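Local coordinates for protein acetyl-CoA acetyltransferase (Mycobacterium smegmatis, PDB 4EGV) that probably acts as an acyltransferase, as a monomeric thiolase-like protein with an additional C-terminal domain, at residues A[15-27]-A[286-298]. Residues are numbered along the deposited sequence; the frame is centred on the assembly and turned at random.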
loop_
_atom_site.group_PDB
_atom_site.type_symbol
_atom_site.label_atom_id
_atom_site.label_comp_id
_atom_site.label_asym_id
_atom_site.label_seq_id
_atom_site.Cartn_x
_atom_site.Cartn_y
_atom_site.Cartn_z
ATOM N N VAL A 15 22.260 16.497 -16.581
ATOM C CA VAL A 15 20.944 15.921 -16.876
ATOM C C VAL A 15 20.676 16.151 -18.368
ATOM O O VAL A 15 21.367 16.926 -19.002
ATOM C CB VAL A 15 19.879 16.566 -16.003
ATOM N N ASP A 16 19.745 15.387 -18.925
ATOM C CA ASP A 16 19.129 15.566 -20.231
ATOM C C ASP A 16 17.904 16.474 -19.988
ATOM O O ASP A 16 17.306 16.415 -18.920
ATOM C CB ASP A 16 18.755 14.164 -20.750
ATOM C CG ASP A 16 17.652 14.152 -21.815
ATOM O OD1 ASP A 16 17.298 13.047 -22.227
ATOM O OD2 ASP A 16 17.125 15.178 -22.271
ATOM N N PRO A 17 17.543 17.348 -20.951
ATOM C CA PRO A 17 16.353 18.220 -20.798
ATOM C C PRO A 17 14.994 17.533 -20.598
ATOM O O PRO A 17 14.099 18.126 -20.035
ATOM C CB PRO A 17 16.331 19.054 -22.084
ATOM C CG PRO A 17 17.414 18.549 -22.929
ATOM C CD PRO A 17 18.358 17.728 -22.118
ATOM N N ARG A 18 14.872 16.278 -21.021
ATOM C CA ARG A 18 13.610 15.546 -20.901
ATOM C C ARG A 18 13.409 14.861 -19.544
ATOM O O ARG A 18 12.323 14.362 -19.248
ATOM C CB ARG A 18 13.483 14.516 -22.027
ATOM C CG ARG A 18 12.800 15.045 -23.278
ATOM C CD ARG A 18 13.678 14.866 -24.505
ATOM N NE ARG A 18 12.969 14.194 -25.591
ATOM C CZ ARG A 18 13.198 12.942 -25.970
ATOM N NH1 ARG A 18 12.505 12.412 -26.970
ATOM N NH2 ARG A 18 14.120 12.217 -25.351
ATOM N N THR A 19 14.457 14.839 -18.727
ATOM C CA THR A 19 14.420 14.205 -17.426
ATOM C C THR A 19 13.293 14.815 -16.569
ATOM O O THR A 19 13.165 16.029 -16.474
ATOM C CB THR A 19 15.784 14.303 -16.741
ATOM O OG1 THR A 19 16.780 13.753 -17.604
ATOM C CG2 THR A 19 15.800 13.547 -15.414
ATOM N N PRO A 20 12.446 13.953 -15.971
ATOM C CA PRO A 20 11.330 14.360 -15.136
ATOM C C PRO A 20 11.716 14.669 -13.695
ATOM O O PRO A 20 12.478 13.938 -13.049
ATOM C CB PRO A 20 10.416 13.156 -15.190
ATOM C CG PRO A 20 11.312 12.020 -15.334
ATOM C CD PRO A 20 12.463 12.486 -16.155
ATOM N N VAL A 21 11.202 15.783 -13.207
ATOM C CA VAL A 21 11.348 16.148 -11.819
ATOM C C VAL A 21 9.985 16.431 -11.173
ATOM O O VAL A 21 9.083 17.013 -11.802
ATOM C CB VAL A 21 12.338 17.344 -11.641
ATOM C CG1 VAL A 21 13.747 16.860 -11.729
ATOM C CG2 VAL A 21 12.084 18.450 -12.653
ATOM N N ILE A 22 9.832 16.002 -9.925
ATOM C CA ILE A 22 8.728 16.510 -9.107
ATOM C C ILE A 22 9.026 17.926 -8.592
ATOM O O ILE A 22 10.058 18.127 -7.918
ATOM C CB ILE A 22 8.342 15.564 -7.977
ATOM C CG1 ILE A 22 7.823 14.276 -8.577
ATOM C CG2 ILE A 22 7.289 16.202 -7.072
ATOM C CD1 ILE A 22 7.373 13.282 -7.560
ATOM N N VAL A 23 8.156 18.884 -8.970
ATOM C CA VAL A 23 8.370 20.299 -8.635
ATOM C C VAL A 23 7.472 20.892 -7.562
ATOM O O VAL A 23 7.890 21.820 -6.873
ATOM C CB VAL A 23 8.460 21.239 -9.832
ATOM C CG1 VAL A 23 9.561 20.783 -10.721
ATOM C CG2 VAL A 23 7.142 21.338 -10.555
ATOM N N GLY A 24 6.268 20.333 -7.402
ATOM C CA GLY A 24 5.331 20.832 -6.428
ATOM C C GLY A 24 4.549 19.712 -5.809
ATOM O O GLY A 24 4.094 18.814 -6.505
ATOM N N VAL A 25 4.395 19.759 -4.492
ATOM C CA VAL A 25 3.606 18.749 -3.783
ATOM C C VAL A 25 2.539 19.450 -2.927
ATOM O O VAL A 25 2.733 20.569 -2.433
ATOM C CB VAL A 25 4.508 17.746 -2.951
ATOM C CG1 VAL A 25 5.392 16.952 -3.855
ATOM C CG2 VAL A 25 5.327 18.419 -1.906
ATOM N N GLY A 26 1.397 18.819 -2.752
ATOM C CA GLY A 26 0.377 19.478 -1.980
ATOM C C GLY A 26 -0.387 18.555 -1.123
ATOM O O GLY A 26 -0.774 17.521 -1.561
ATOM N N GLN A 27 -0.609 18.955 0.115
ATOM C CA GLN A 27 -1.503 18.204 1.005
ATOM C C GLN A 27 -2.611 19.069 1.587
ATOM O O GLN A 27 -2.434 20.228 1.749
ATOM C CB GLN A 27 -0.689 17.562 2.109
ATOM C CG GLN A 27 -0.011 16.335 1.664
ATOM C CD GLN A 27 0.895 15.802 2.699
ATOM O OE1 GLN A 27 2.019 16.296 2.878
ATOM N NE2 GLN A 27 0.439 14.765 3.400
ATOM N N LEU A 286 9.519 27.806 -17.100
ATOM C CA LEU A 286 8.483 28.234 -16.205
ATOM C C LEU A 286 8.987 28.905 -14.958
ATOM O O LEU A 286 8.223 29.490 -14.252
ATOM C CB LEU A 286 7.673 27.026 -15.805
ATOM C CG LEU A 286 6.607 26.571 -16.770
ATOM C CD1 LEU A 286 5.661 25.819 -16.000
ATOM C CD2 LEU A 286 5.913 27.700 -17.406
ATOM N N GLY A 287 10.262 28.821 -14.659
ATOM C CA GLY A 287 10.810 29.693 -13.653
ATOM C C GLY A 287 10.827 29.171 -12.257
ATOM O O GLY A 287 10.855 29.892 -11.314
ATOM N N VAL A 288 10.854 27.872 -12.197
ATOM C CA VAL A 288 10.870 26.974 -11.021
ATOM C C VAL A 288 12.242 26.816 -10.417
ATOM O O VAL A 288 13.082 26.160 -10.998
ATOM C CB VAL A 288 10.340 25.557 -11.351
ATOM C CG1 VAL A 288 10.413 24.651 -10.140
ATOM C CG2 VAL A 288 8.917 25.630 -11.868
ATOM N N PRO A 289 12.462 27.397 -9.224
ATOM C CA PRO A 289 13.754 27.323 -8.565
ATOM C C PRO A 289 14.311 25.901 -8.490
ATOM O O PRO A 289 13.601 24.968 -8.180
ATOM C CB PRO A 289 13.442 27.855 -7.164
ATOM C CG PRO A 289 12.304 28.767 -7.364
ATOM C CD PRO A 289 11.484 28.141 -8.411
ATOM N N GLU A 290 15.595 25.765 -8.749
ATOM C CA GLU A 290 16.245 24.473 -8.737
ATOM C C GLU A 290 16.233 23.757 -7.372
ATOM O O GLU A 290 16.172 22.546 -7.347
ATOM C CB GLU A 290 17.656 24.570 -9.354
ATOM C CG GLU A 290 18.296 23.213 -9.601
ATOM C CD GLU A 290 19.371 23.212 -10.660
ATOM O OE1 GLU A 290 19.559 24.240 -11.355
ATOM O OE2 GLU A 290 20.020 22.157 -10.802
ATOM N N GLU A 291 16.260 24.481 -6.256
ATOM C CA GLU A 291 16.164 23.824 -4.941
ATOM C C GLU A 291 14.821 23.048 -4.693
ATOM O O GLU A 291 14.721 22.243 -3.760
ATOM C CB GLU A 291 16.594 24.742 -3.764
ATOM C CG GLU A 291 15.622 25.830 -3.333
ATOM C CD GLU A 291 15.874 27.153 -4.040
ATOM O OE1 GLU A 291 16.497 27.125 -5.130
ATOM O OE2 GLU A 291 15.446 28.222 -3.519
ATOM N N LYS A 292 13.840 23.252 -5.580
ATOM C CA LYS A 292 12.555 22.533 -5.558
ATOM C C LYS A 292 12.515 21.206 -6.322
ATOM O O LYS A 292 11.625 20.411 -6.101
ATOM C CB LYS A 292 11.434 23.421 -6.119
ATOM C CG LYS A 292 11.126 24.671 -5.340
ATOM C CD LYS A 292 10.321 24.421 -4.114
ATOM C CE LYS A 292 10.228 25.709 -3.299
ATOM N NZ LYS A 292 9.178 25.641 -2.258
ATOM N N TRP A 293 13.450 20.992 -7.234
ATOM C CA TRP A 293 13.462 19.791 -8.046
ATOM C C TRP A 293 13.890 18.530 -7.282
ATOM O O TRP A 293 14.938 18.488 -6.630
ATOM C CB TRP A 293 14.399 19.949 -9.226
ATOM C CG TRP A 293 14.199 21.111 -10.045
ATOM C CD1 TRP A 293 13.316 22.105 -9.846
ATOM C CD2 TRP A 293 14.931 21.445 -11.225
ATOM N NE1 TRP A 293 13.437 23.051 -10.828
ATOM C CE2 TRP A 293 14.426 22.672 -11.689
ATOM C CE3 TRP A 293 15.957 20.816 -11.947
ATOM C CZ2 TRP A 293 14.915 23.297 -12.830
ATOM C CZ3 TRP A 293 16.435 21.425 -13.075
ATOM C CH2 TRP A 293 15.905 22.653 -13.517
ATOM N N VAL A 294 13.069 17.499 -7.419
ATOM C CA VAL A 294 13.347 16.161 -6.926
ATOM C C VAL A 294 13.226 15.140 -8.077
ATOM O O VAL A 294 12.278 15.138 -8.842
ATOM C CB VAL A 294 12.410 15.836 -5.760
ATOM C CG1 VAL A 294 12.713 14.536 -5.181
ATOM C CG2 VAL A 294 12.541 16.896 -4.711
ATOM N N TYR A 295 14.215 14.271 -8.192
ATOM C CA TYR A 295 14.242 13.207 -9.210
ATOM C C TYR A 295 13.650 11.892 -8.717
ATOM O O TYR A 295 13.795 11.504 -7.590
ATOM C CB TYR A 295 15.680 12.988 -9.714
ATOM C CG TYR A 295 16.292 14.240 -10.245
ATOM C CD1 TYR A 295 16.366 14.444 -11.601
ATOM C CD2 TYR A 295 16.748 15.243 -9.390
ATOM C CE1 TYR A 295 16.897 15.596 -12.129
ATOM C CE2 TYR A 295 17.260 16.397 -9.893
ATOM C CZ TYR A 295 17.344 16.575 -11.288
ATOM O OH TYR A 295 17.867 17.732 -11.848
ATOM N N LEU A 296 12.941 11.223 -9.590
ATOM C CA LEU A 296 12.517 9.887 -9.310
ATOM C C LEU A 296 13.645 8.953 -9.788
ATOM O O LEU A 296 13.705 8.542 -10.929
ATOM C CB LEU A 296 11.166 9.623 -9.974
ATOM C CG LEU A 296 10.579 8.219 -9.860
ATOM C CD1 LEU A 296 10.544 7.703 -8.449
ATOM C CD2 LEU A 296 9.204 8.213 -10.480
ATOM N N ARG A 297 14.551 8.648 -8.887
ATOM C CA ARG A 297 15.743 7.928 -9.231
ATOM C C ARG A 297 15.518 6.449 -9.442
ATOM O O ARG A 297 16.021 5.894 -10.386
ATOM C CB ARG A 297 16.858 8.188 -8.226
ATOM C CG ARG A 297 17.431 9.594 -8.319
ATOM C CD ARG A 297 18.358 9.778 -9.538
ATOM N NE ARG A 297 19.542 8.912 -9.522
ATOM C CZ ARG A 297 20.694 9.199 -8.910
ATOM N NH1 ARG A 297 20.868 10.330 -8.255
ATOM N NH2 ARG A 297 21.693 8.341 -8.944
ATOM N N GLY A 298 14.734 5.820 -8.588
ATOM C CA GLY A 298 14.400 4.428 -8.796
ATOM C C GLY A 298 12.928 4.156 -8.809
ATOM O O GLY A 298 12.134 4.896 -8.259
#
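The backbone N of I22 donates to V294 O at 2.8 Å, and V294 N returns a bond to I22 O at 3.1 Å. This reciprocal pair makes I22 and V294 an antiparallel hydrogen-bonded pair joining strand 20-29 to strand 294-303 inside the large mixed sheet of the thiolase fold. The strands are splayed, the N-to-C directions of segments 20-27 and 294-298 running at 138° to each other. On the other edge of strand 20-29, V21 and V23 bond through their backbones to M278 and L276 of strand 271-279.

V21 sits between two rings. Its CG1 stands over one face of the Y295 ring, 3.5 Å from the centroid, in a CH-pi contact; with CG1 anti to the carbonyl carbon (chi1 -79°), CG2 falls over a face of the W293 indole. E290 CA lies over the opposite indole face, toward the rim. At the rim of Y295, near the ring plane, T19 CG2 comes within 4.0 Å of Y295 CD1.

Further along, V23 lies beside W293, and its CB meets V288 CG1 at 3.9 Å, the two side chains crossing nearly at right angles. The indole is tied back to the same loop: W293 NE1 donates to V288 O at 3.1 Å, reaching it from well above the carbonyl plane.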